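Local atomic coordinates of chain length determinant protein (Shigella flexneri, PDB entry 4E2H), a protein that probably regulates the chain length of the lipopolysaccharide O-antigen, as an inner-membrane protein with a periplasmic domain. Residues Ile155-Ala158 / Leu159-Asn163; Gln180-Leu183 / Phe184-Gly187. All coordinates share one frame; numbering follows the deposited sequence.

Interaction 1: residues Ile155-Ala158 / Leu159-Asn163; sequences IQEA and LQYAN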
# COMPACT_ATOMS: atom_id res chain seq x y z
N ILE C 155 1.46 36.22 -19.17
CA ILE C 155 0.44 37.24 -19.35
C ILE C 155 1.00 38.65 -19.11
O ILE C 155 0.81 39.52 -19.97
CB ILE C 155 -0.81 36.96 -18.48
CG1 ILE C 155 -1.67 35.88 -19.15
CG2 ILE C 155 -1.62 38.23 -18.27
CD1 ILE C 155 -2.25 34.85 -18.18
N GLN C 156 1.69 38.89 -18.00
CA GLN C 156 2.31 40.21 -17.76
C GLN C 156 3.15 40.65 -18.95
O GLN C 156 3.20 41.83 -19.28
CB GLN C 156 3.20 40.21 -16.50
CG GLN C 156 2.56 40.87 -15.28
CD GLN C 156 2.97 40.21 -13.95
OE1 GLN C 156 3.90 39.39 -13.91
NE2 GLN C 156 2.29 40.57 -12.87
N GLU C 157 3.78 39.68 -19.59
CA GLU C 157 4.73 39.93 -20.64
C GLU C 157 4.01 40.33 -21.92
O GLU C 157 4.37 41.31 -22.58
CB GLU C 157 5.56 38.67 -20.88
CG GLU C 157 6.71 38.82 -21.82
CD GLU C 157 7.93 39.49 -21.18
OE1 GLU C 157 7.84 39.88 -19.97
OE2 GLU C 157 8.97 39.62 -21.88
N ALA C 158 2.96 39.59 -22.24
CA ALA C 158 2.22 39.85 -23.47
C ALA C 158 1.42 41.16 -23.40
O ALA C 158 0.92 41.66 -24.41
CB ALA C 158 1.31 38.69 -23.81
N LEU C 159 1.28 41.71 -22.20
CA LEU C 159 0.51 42.93 -22.03
C LEU C 159 1.34 44.05 -22.62
O LEU C 159 0.81 44.94 -23.29
CB LEU C 159 0.24 43.22 -20.57
CG LEU C 159 -0.45 44.55 -20.28
CD1 LEU C 159 -1.81 44.58 -20.96
CD2 LEU C 159 -0.62 44.71 -18.79
N GLN C 160 2.64 43.99 -22.36
CA GLN C 160 3.58 44.92 -22.96
C GLN C 160 3.46 44.87 -24.48
O GLN C 160 3.27 45.90 -25.13
CB GLN C 160 5.00 44.57 -22.53
CG GLN C 160 5.24 44.80 -21.06
CD GLN C 160 6.67 44.50 -20.68
OE1 GLN C 160 7.19 43.42 -20.99
NE2 GLN C 160 7.32 45.46 -20.01
N TYR C 161 3.58 43.68 -25.06
CA TYR C 161 3.48 43.54 -26.51
C TYR C 161 2.21 44.22 -27.00
O TYR C 161 2.23 44.97 -27.96
CB TYR C 161 3.47 42.06 -26.96
CG TYR C 161 4.53 41.16 -26.36
CD1 TYR C 161 5.70 41.66 -25.82
CD2 TYR C 161 4.34 39.77 -26.34
CE1 TYR C 161 6.66 40.82 -25.28
CE2 TYR C 161 5.29 38.92 -25.79
CZ TYR C 161 6.45 39.45 -25.27
OH TYR C 161 7.41 38.61 -24.73
N ALA C 162 1.09 43.94 -26.34
CA ALA C 162 -0.17 44.51 -26.81
C ALA C 162 -0.17 46.05 -26.65
O ALA C 162 -0.51 46.75 -27.59
CB ALA C 162 -1.35 43.89 -26.11
N ASN C 163 0.20 46.56 -25.48
CA ASN C 163 0.36 48.00 -25.29
C ASN C 163 1.14 48.66 -26.43
O ASN C 163 0.65 49.60 -27.06
CB ASN C 163 1.03 48.34 -23.96
CG ASN C 163 0.08 48.23 -22.78
OD1 ASN C 163 -1.14 48.12 -22.96
ND2 ASN C 163 0.64 48.27 -21.57
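Ala158 and Ala162 stand one helical turn apart and are joined by the one well-formed backbone hydrogen bond between Ile155-Ala158 and Leu159-Asn163: Ala162 N reaches Ala158 O at 3.0 Å, with an N-H...O angle of 160°. The turn before it is less regular. Leu159 N is shared by two weak bonds, to Ile155 O and, at 3.5 Å, to Gln156 O, while Gln160 N makes a weak bond to Glu157 O, three residues back. Helix 97-164 thus slips briefly toward i to i+3 pairing before the alpha-helical i to i+4 pattern resumes, continued by Asn163 N to Leu159 O.

Tyr161 carries most of the side-chain contact. Its CG lies beside its own backbone N (chi1 -48°), which swings the ring back over the preceding turn. One face lies on the peptide between Glu157 and Ala158, with Glu157 O 3.5 Å above the ring plane and over its centre; the CB of Ala158 packs beside the ring at CD2, 4.1 Å away. Glu157 comes up at the phenol end, where its CG lies 3.5 Å from Tyr161 CZ. The chain bends at chi2 (79°), and the carboxylate stands almost perpendicular to the ring, its OE2 held by Thr200 of the second subunit. The Gln160 side chain slants across that of Glu157, and its CB lies 3.3 Å from Glu157 O.

Near the C-terminal end of the long helix, Ile155 and Leu159 face helix 187-195, Ala158 meets Leu183 of the following loop, and Tyr161 packs against Ser193 of the second subunit.

Interaction 2: residues Gln180-Leu183 / Phe184-Gly187; sequences QDTL and FLLG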
# COMPACT_ATOMS: atom_id res chain seq x y z
N GLN C 180 2.72 31.97 -25.71
CA GLN C 180 3.31 33.25 -25.29
C GLN C 180 3.31 34.25 -26.43
O GLN C 180 3.29 35.45 -26.20
CB GLN C 180 4.73 33.05 -24.79
CG GLN C 180 5.59 34.31 -24.67
CD GLN C 180 5.30 35.12 -23.41
OE1 GLN C 180 5.75 34.77 -22.30
NE2 GLN C 180 4.54 36.21 -23.57
N ASP C 181 3.34 33.77 -27.67
CA ASP C 181 3.40 34.67 -28.81
C ASP C 181 2.03 35.33 -29.03
O ASP C 181 1.85 36.53 -28.74
CB ASP C 181 3.86 33.89 -30.03
CG ASP C 181 5.19 33.18 -29.79
OD1 ASP C 181 6.10 33.78 -29.16
OD2 ASP C 181 5.32 32.00 -30.21
N THR C 182 1.08 34.51 -29.47
CA THR C 182 -0.32 34.87 -29.65
C THR C 182 -1.13 35.43 -28.45
O THR C 182 -2.23 35.95 -28.64
CB THR C 182 -1.11 33.67 -30.19
OG1 THR C 182 -1.08 32.62 -29.22
CG2 THR C 182 -0.47 33.18 -31.49
N LEU C 183 -0.63 35.35 -27.23
CA LEU C 183 -1.42 35.91 -26.12
C LEU C 183 -1.89 37.35 -26.35
O LEU C 183 -3.06 37.67 -26.10
CB LEU C 183 -0.69 35.82 -24.77
CG LEU C 183 -1.06 34.63 -23.90
CD1 LEU C 183 0.03 34.36 -22.86
CD2 LEU C 183 -2.43 34.84 -23.23
N PHE C 184 -0.99 38.22 -26.83
CA PHE C 184 -1.31 39.64 -26.94
C PHE C 184 -2.51 39.89 -27.87
O PHE C 184 -3.09 40.97 -27.89
CB PHE C 184 -0.09 40.46 -27.40
CG PHE C 184 0.04 40.57 -28.90
CD1 PHE C 184 0.65 39.57 -29.64
CD2 PHE C 184 -0.43 41.69 -29.57
CE1 PHE C 184 0.77 39.66 -31.01
CE2 PHE C 184 -0.31 41.79 -30.95
CZ PHE C 184 0.28 40.77 -31.67
N LEU C 185 -2.90 38.88 -28.64
CA LEU C 185 -4.06 39.07 -29.49
C LEU C 185 -5.33 39.24 -28.68
O LEU C 185 -6.35 39.69 -29.21
CB LEU C 185 -4.19 37.91 -30.47
CG LEU C 185 -2.93 37.78 -31.32
CD1 LEU C 185 -2.86 36.41 -32.00
CD2 LEU C 185 -2.87 38.90 -32.34
N LEU C 186 -5.31 38.88 -27.39
CA LEU C 186 -6.52 39.01 -26.56
C LEU C 186 -6.69 40.49 -26.22
O LEU C 186 -7.72 40.93 -25.70
CB LEU C 186 -6.42 38.19 -25.28
CG LEU C 186 -6.00 36.73 -25.43
CD1 LEU C 186 -5.62 36.13 -24.08
CD2 LEU C 186 -7.07 35.90 -26.11
N GLY C 187 -5.66 41.27 -26.54
CA GLY C 187 -5.76 42.69 -26.33
C GLY C 187 -5.59 43.03 -24.86
O GLY C 187 -5.77 42.17 -23.99
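Leu183 and Leu186 meet methyl to methyl on one side of a short 3-10 turn, CD2 of the first lying 3.5 Å from CD1 of the second as the two chains slant across each other. Leu186 also leans back over the carbonyl of Leu183, three residues earlier, its CG 3.2 Å from Leu183 O, because its CG sits beside its own backbone N (chi1 -50°). Leu185 repeats this posture on another side of the turn: its CD1 is 3.7 Å from Thr182 CB and also lies against Thr182 O. Phe184 departs from the pattern. With chi1 at 89°, its CG falls between the backbone N and the carbonyl carbon, and the ring is sent toward Asp181, whose O approaches the ring edge in its plane, 3.4 Å from CD1. Leu185 CD2 covers part of one ring face, toward the rim.

Two i to i+3 hydrogen bonds hold the backbone of the turn from which these side chains project: Leu186 N bonds Leu183 O at 2.9 Å, and Leu185 N bonds Thr182 O. Gly187 N continues the series to Phe184 O, and at Gly187 the backbone turns to a positive phi of 77°.

Chemically the turn is divided. Its leucines and phenylalanine supply a greasy surface, Leu183 and Leu186 packing on Leu191 and Met194 of helix 187-195. Its leading end is polar: Thr182 OG1 bonds Thr179 N, and the buried carboxylate of Asp181 forms salt bridges with Arg151 and Arg201 of the second subunit, so its charge is probably well compensated within the interface.

In the fold
Interactions 1 and 2 lie in series along the chain, yet their centres are only about 8 Å apart, because the loop after helix 97-164 folds back against that helix. The two alanines of interaction 1 receive the turn: Ala158 CB is 3.6 Å from Leu183 CB, Ala158 O is 3.4 Å from Phe184 CB, and Phe184 also packs on Ala162. Gln180 adds a further contact, its NE2 3.6 Å from Tyr161 CE2 and also against Glu157. The centres of interactions 1 and 2 lie about 48 Å and 47 Å from the centre of this elongated chain, and both touch the second subunit, whose Arg201 packs on both Glu157 and Gln180.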